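Local atomic coordinates of lysozyme (Asticcacaulis excentricus, PDB entry 6H9D), a protein that probably hydrolyses peptidoglycan as a lysozyme-type muramidase, forming the domain of SpmX that was co-opted from a phage lysin and is linked to stalk synthesis. Residues A[13-18]-A[85-89]; A[79-84]-A[145-149]. One frame throughout, in Å; residues are numbered along the deposited sequence.

Interaction 1 (A[13-18]-A[85-89])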
loop_
_atom_site.group_PDB
_atom_site.type_symbol
_atom_site.label_atom_id
_atom_site.label_comp_id
_atom_site.label_asym_id
_atom_site.label_seq_id
_atom_site.Cartn_x
_atom_site.Cartn_y
_atom_site.Cartn_z
ATOM N N LEU A 13 -1.531 -9.286 2.866
ATOM C CA LEU A 13 -2.364 -8.662 1.842
ATOM C C LEU A 13 -1.484 -7.867 0.860
ATOM O O LEU A 13 -1.563 -8.001 -0.356
ATOM C CB LEU A 13 -3.395 -7.747 2.510
ATOM C CG LEU A 13 -4.252 -6.963 1.515
ATOM C CD1 LEU A 13 -5.154 -7.915 0.753
ATOM C CD2 LEU A 13 -5.077 -5.878 2.182
ATOM N N ILE A 14 -0.604 -7.036 1.411
ATOM C CA ILE A 14 0.230 -6.162 0.615
ATOM C C ILE A 14 1.152 -6.998 -0.277
ATOM O O ILE A 14 1.294 -6.728 -1.476
ATOM C CB ILE A 14 0.984 -5.182 1.532
ATOM C CG1 ILE A 14 -0.015 -4.163 2.091
ATOM C CG2 ILE A 14 2.151 -4.526 0.815
ATOM C CD1 ILE A 14 0.560 -3.194 3.091
ATOM N N LYS A 15 1.727 -8.045 0.308
ATOM C CA LYS A 15 2.639 -8.921 -0.404
ATOM C C LYS A 15 1.906 -9.626 -1.559
ATOM O O LYS A 15 2.517 -9.978 -2.554
ATOM C CB LYS A 15 3.200 -9.908 0.616
ATOM C CG LYS A 15 4.346 -10.783 0.165
ATOM C CD LYS A 15 4.695 -11.814 1.225
ATOM C CE LYS A 15 5.116 -11.159 2.520
ATOM N NZ LYS A 15 5.558 -12.154 3.520
ATOM N N SER A 16 0.605 -9.861 -1.401
ATOM C CA SER A 16 -0.175 -10.643 -2.349
ATOM C C SER A 16 -0.283 -9.900 -3.678
ATOM O O SER A 16 -0.520 -10.516 -4.694
ATOM C CB SER A 16 -1.544 -10.987 -1.791
ATOM O OG SER A 16 -2.366 -9.832 -1.731
ATOM N N PHE A 17 -0.072 -8.579 -3.668
ATOM C CA PHE A 17 -0.143 -7.778 -4.869
ATOM C C PHE A 17 1.238 -7.638 -5.518
ATOM O O PHE A 17 1.369 -7.005 -6.561
ATOM C CB PHE A 17 -0.747 -6.392 -4.577
ATOM C CG PHE A 17 -2.076 -6.431 -3.875
ATOM C CD1 PHE A 17 -3.141 -7.107 -4.439
ATOM C CD2 PHE A 17 -2.268 -5.803 -2.650
ATOM C CE1 PHE A 17 -4.353 -7.184 -3.774
ATOM C CE2 PHE A 17 -3.495 -5.845 -2.013
ATOM C CZ PHE A 17 -4.536 -6.546 -2.579
ATOM N N GLU A 18 2.249 -8.169 -4.845
ATOM C CA GLU A 18 3.655 -8.035 -5.277
ATOM C C GLU A 18 4.218 -9.385 -5.714
ATOM O O GLU A 18 3.758 -10.404 -5.236
ATOM C CB GLU A 18 4.501 -7.556 -4.102
ATOM C CG GLU A 18 4.000 -6.285 -3.461
ATOM C CD GLU A 18 4.387 -5.069 -4.266
ATOM O OE1 GLU A 18 5.318 -5.182 -5.041
ATOM O OE2 GLU A 18 3.730 -4.046 -4.137
ATOM N N VAL A 85 -3.171 1.193 5.163
ATOM C CA VAL A 85 -1.732 1.108 4.910
ATOM C C VAL A 85 -1.472 0.534 3.512
ATOM O O VAL A 85 -0.640 1.041 2.771
ATOM C CB VAL A 85 -1.023 0.279 5.990
ATOM C CG1 VAL A 85 0.405 -0.035 5.584
ATOM C CG2 VAL A 85 -1.033 0.989 7.332
ATOM N N SER A 86 -2.234 -0.499 3.134
ATOM C CA SER A 86 -2.115 -1.121 1.839
ATOM C C SER A 86 -2.429 -0.086 0.761
ATOM O O SER A 86 -1.690 0.068 -0.229
ATOM C CB SER A 86 -3.018 -2.337 1.711
ATOM O OG SER A 86 -2.907 -2.919 0.406
ATOM N N PHE A 87 -3.499 0.668 1.007
ATOM C CA PHE A 87 -4.014 1.634 0.065
ATOM C C PHE A 87 -3.008 2.795 -0.083
ATOM O O PHE A 87 -2.597 3.136 -1.177
ATOM C CB PHE A 87 -5.381 2.126 0.536
ATOM C CG PHE A 87 -5.979 3.204 -0.335
ATOM C CD1 PHE A 87 -6.494 2.898 -1.581
ATOM C CD2 PHE A 87 -6.015 4.519 0.093
ATOM C CE1 PHE A 87 -7.030 3.893 -2.386
ATOM C CE2 PHE A 87 -6.566 5.508 -0.706
ATOM C CZ PHE A 87 -7.067 5.196 -1.947
ATOM N N CYS A 88 -2.565 3.318 1.056
ATOM C CA CYS A 88 -1.606 4.405 1.116
ATOM C C CYS A 88 -0.260 3.995 0.501
ATOM O O CYS A 88 0.323 4.769 -0.229
ATOM C CB CYS A 88 -1.428 4.899 2.542
ATOM S SG CYS A 88 -0.299 6.319 2.593
ATOM N N PHE A 89 0.188 2.751 0.736
ATOM C CA PHE A 89 1.382 2.212 0.108
ATOM C C PHE A 89 1.251 2.244 -1.414
ATOM O O PHE A 89 2.197 2.568 -2.137
ATOM C CB PHE A 89 1.661 0.785 0.602
ATOM C CG PHE A 89 2.945 0.165 0.119
ATOM C CD1 PHE A 89 4.162 0.794 0.324
ATOM C CD2 PHE A 89 2.940 -1.060 -0.534
ATOM C CE1 PHE A 89 5.343 0.219 -0.115
ATOM C CE2 PHE A 89 4.120 -1.632 -0.987
ATOM C CZ PHE A 89 5.328 -1.010 -0.749
#
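I14 lays its side chain against the turn of helix 78-91 that carries S86 and F89. The CG1 branch runs toward S86, with I14 CG1 3.5 Å from S86 CB. At its end, I14 CD1 lies 3.6 Å from S86 CA and also meets V85 CG1. The other branch goes to the aromatic ring: I14 CG2 is 3.8 Å from F89 CD2, meeting the ring obliquely. With chi1 at -71°, CG1 stands beside the backbone N of I14 while CG2 trails toward the carbonyl, so one branch meets V85 and S86 and the other F89, about one turn further along. S86 allows a close approach because its side chain is small: the CA atoms of I14 and S86 are 5.7 Å apart. Its hydroxyl lies near the edge of the F17 ring, S86 OG being 3.8 Å from F17 CE2. Hydrogen bonds to E142 and R138 of helix 133-146 satisfy this buried atom. E18 adds a looser touch at the margin, E18 OE2 to F89 CE2 at 4.0 Å, and that same oxygen is hydrogen-bonded to a glycerol, probably from the crystallisation liquor. The contact packs the C-terminal part of helix 8-16 and the loop after it onto helix 78-91, within the helical part of the phage-lysozyme fold. L61 of helix 50-71 packs on both I14 and F89, and R138 and S141 of helix 133-146 touch F17.

Interaction 2 (A[79-84]-A[145-149])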
loop_
_atom_site.group_PDB
_atom_site.type_symbol
_atom_site.label_atom_id
_atom_site.label_comp_id
_atom_site.label_asym_id
_atom_site.label_seq_id
_atom_site.Cartn_x
_atom_site.Cartn_y
_atom_site.Cartn_z
ATOM N N ASN A 79 -8.234 -3.868 11.168
ATOM C CA ASN A 79 -8.546 -4.135 9.741
ATOM C C ASN A 79 -8.576 -2.825 8.955
ATOM O O ASN A 79 -8.087 -2.816 7.853
ATOM C CB ASN A 79 -9.843 -4.917 9.575
ATOM C CG ASN A 79 -9.734 -6.329 10.097
ATOM O OD1 ASN A 79 -8.651 -6.814 10.328
ATOM N ND2 ASN A 79 -10.852 -6.990 10.295
ATOM N N GLN A 80 -9.144 -1.771 9.527
ATOM C CA GLN A 80 -9.242 -0.506 8.818
ATOM C C GLN A 80 -7.830 0.041 8.583
ATOM O O GLN A 80 -7.491 0.489 7.486
ATOM C CB GLN A 80 -10.081 0.500 9.593
ATOM C CG GLN A 80 -11.580 0.239 9.532
ATOM C CD GLN A 80 -12.324 1.088 10.540
ATOM O OE1 GLN A 80 -11.762 1.573 11.514
ATOM N NE2 GLN A 80 -13.603 1.293 10.291
ATOM N N PHE A 81 -7.008 -0.059 9.618
ATOM C CA PHE A 81 -5.634 0.431 9.573
ATOM C C PHE A 81 -4.841 -0.342 8.516
ATOM O O PHE A 81 -4.197 0.261 7.698
ATOM C CB PHE A 81 -4.971 0.305 10.943
ATOM C CG PHE A 81 -3.587 0.895 10.953
ATOM C CD1 PHE A 81 -3.424 2.269 10.875
ATOM C CD2 PHE A 81 -2.469 0.080 10.870
ATOM C CE1 PHE A 81 -2.154 2.829 10.835
ATOM C CE2 PHE A 81 -1.201 0.639 10.833
ATOM C CZ PHE A 81 -1.052 2.011 10.789
ATOM N N ASP A 82 -4.921 -1.678 8.561
ATOM C CA ASP A 82 -4.212 -2.563 7.646
ATOM C C ASP A 82 -4.585 -2.214 6.190
ATOM O O ASP A 82 -3.726 -2.097 5.340
ATOM C CB ASP A 82 -4.561 -4.025 7.925
ATOM C CG ASP A 82 -3.858 -4.655 9.116
ATOM O OD1 ASP A 82 -2.904 -4.038 9.665
ATOM O OD2 ASP A 82 -4.254 -5.769 9.465
ATOM N N ALA A 83 -5.887 -2.098 5.913
ATOM C CA ALA A 83 -6.375 -1.756 4.549
ATOM C C ALA A 83 -5.891 -0.360 4.127
ATOM O O ALA A 83 -5.538 -0.168 2.958
ATOM C CB ALA A 83 -7.879 -1.837 4.475
ATOM N N LEU A 84 -5.932 0.612 5.048
ATOM C CA LEU A 84 -5.468 1.975 4.714
ATOM C C LEU A 84 -3.955 1.991 4.435
ATOM O O LEU A 84 -3.522 2.713 3.560
ATOM C CB LEU A 84 -5.838 2.960 5.823
ATOM C CG LEU A 84 -7.322 3.325 5.895
ATOM C CD1 LEU A 84 -7.581 4.264 7.053
ATOM C CD2 LEU A 84 -7.831 3.939 4.600
ATOM N N LEU A 145 -11.295 -5.983 3.413
ATOM C CA LEU A 145 -10.633 -5.962 4.714
ATOM C C LEU A 145 -11.097 -4.740 5.509
ATOM O O LEU A 145 -11.433 -4.840 6.697
ATOM C CB LEU A 145 -9.109 -5.941 4.522
ATOM C CG LEU A 145 -8.280 -5.903 5.812
ATOM C CD1 LEU A 145 -8.576 -7.138 6.675
ATOM C CD2 LEU A 145 -6.792 -5.833 5.514
ATOM N N PHE A 146 -11.064 -3.574 4.851
ATOM C CA PHE A 146 -11.388 -2.297 5.471
ATOM C C PHE A 146 -12.736 -2.379 6.199
ATOM O O PHE A 146 -12.885 -1.797 7.275
ATOM C CB PHE A 146 -11.448 -1.177 4.430
ATOM C CG PHE A 146 -11.732 0.190 5.003
ATOM C CD1 PHE A 146 -10.729 0.929 5.630
ATOM C CD2 PHE A 146 -12.996 0.749 4.900
ATOM C CE1 PHE A 146 -10.989 2.187 6.155
ATOM C CE2 PHE A 146 -13.251 2.014 5.407
ATOM C CZ PHE A 146 -12.258 2.726 6.052
ATOM N N LEU A 147 -13.711 -3.066 5.579
ATOM C CA LEU A 147 -15.073 -3.130 6.072
ATOM C C LEU A 147 -15.330 -4.403 6.904
ATOM O O LEU A 147 -16.444 -4.681 7.215
ATOM C CB LEU A 147 -16.022 -3.079 4.865
ATOM C CG LEU A 147 -16.032 -1.769 4.086
ATOM C CD1 LEU A 147 -16.864 -1.895 2.821
ATOM C CD2 LEU A 147 -16.528 -0.631 4.946
ATOM N N THR A 148 -14.298 -5.182 7.248
ATOM C CA THR A 148 -14.460 -6.330 8.164
ATOM C C THR A 148 -14.231 -5.860 9.602
ATOM O O THR A 148 -13.175 -5.313 9.928
ATOM C CB THR A 148 -13.490 -7.462 7.812
ATOM O OG1 THR A 148 -13.645 -7.789 6.428
ATOM C CG2 THR A 148 -13.666 -8.690 8.684
ATOM N N PRO A 149 -15.214 -6.019 10.518
ATOM C CA PRO A 149 -15.034 -5.606 11.920
ATOM C C PRO A 149 -13.766 -6.133 12.617
ATOM O O PRO A 149 -13.428 -7.310 12.413
ATOM C CB PRO A 149 -16.263 -6.229 12.602
ATOM C CG PRO A 149 -17.332 -6.260 11.513
ATOM C CD PRO A 149 -16.566 -6.536 10.234
#
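The F146 ring has the CG methylene of Q80 over one face, 4.2 Å from Q80 CG to the ring centroid and 22° off the ring normal, a CH-pi contact displaced toward the rim. One side of the ring also meets L84, with L84 CG 3.8 Å from F146 CE1 at an oblique angle. The A83 methyl sits at the ring edge while also pressing on the first carbon of the side chain, A83 CB to F146 CB at 3.6 Å. F146 reaches this slot because its CG lies anti to its own N (chi1 -178°), which swings the ring toward the turn holding Q80 and L84. The backbones come close here, 4.4 Å between the CA atoms of Q80 and F146, an approach to which the small A83 probably contributes. V105 of helix 100-106 and V110 of helix 110-116 also pack on F146, making this plain helix packing near the C-terminus. L145 sets its two methyls on residues about one turn apart, CD1 against the N79 amide and CD2 3.7 Å from D82 CB. The L145 and N79 side chains cross at about a right angle. Beyond L145 the N79 amide supplies the polar link, N79 ND2 to T148 O at 2.9 Å. The bond is nearly straight (164° at the hydrogen), and the acceptor lies close to the plane of the amide, although the donor stands well above the T148 carbonyl plane. The chemistry is therefore split: methylenes, methyls and an aromatic ring close the helix-helix interface, while one amide-to-carbonyl bond links helix 78-91 to the exposed tail, which also bonds back to its own helix through T148 OG1 and the S144 carbonyl.

In the fold
Both contacts use helix 78-91: residues 79-84 serve interaction 2 and the directly following 85-89 serve interaction 1, with centres about 12 Å apart. In chain order the segments alternate (13-18, 79-84, 85-89, 145-149), and helices 8-16 and 133-146 both pack on helix 78-91. The contacts meet where L13 CD2 packs 3.7 Å from L145 CD2, bringing helices 8-16 and 133-146 together beside the shared one. Interaction 1 lies near the centre of the chain and interaction 2 farther out. Together they bring the early and late parts of the chain onto one helix, drawing sequence-distant parts into a single helical body.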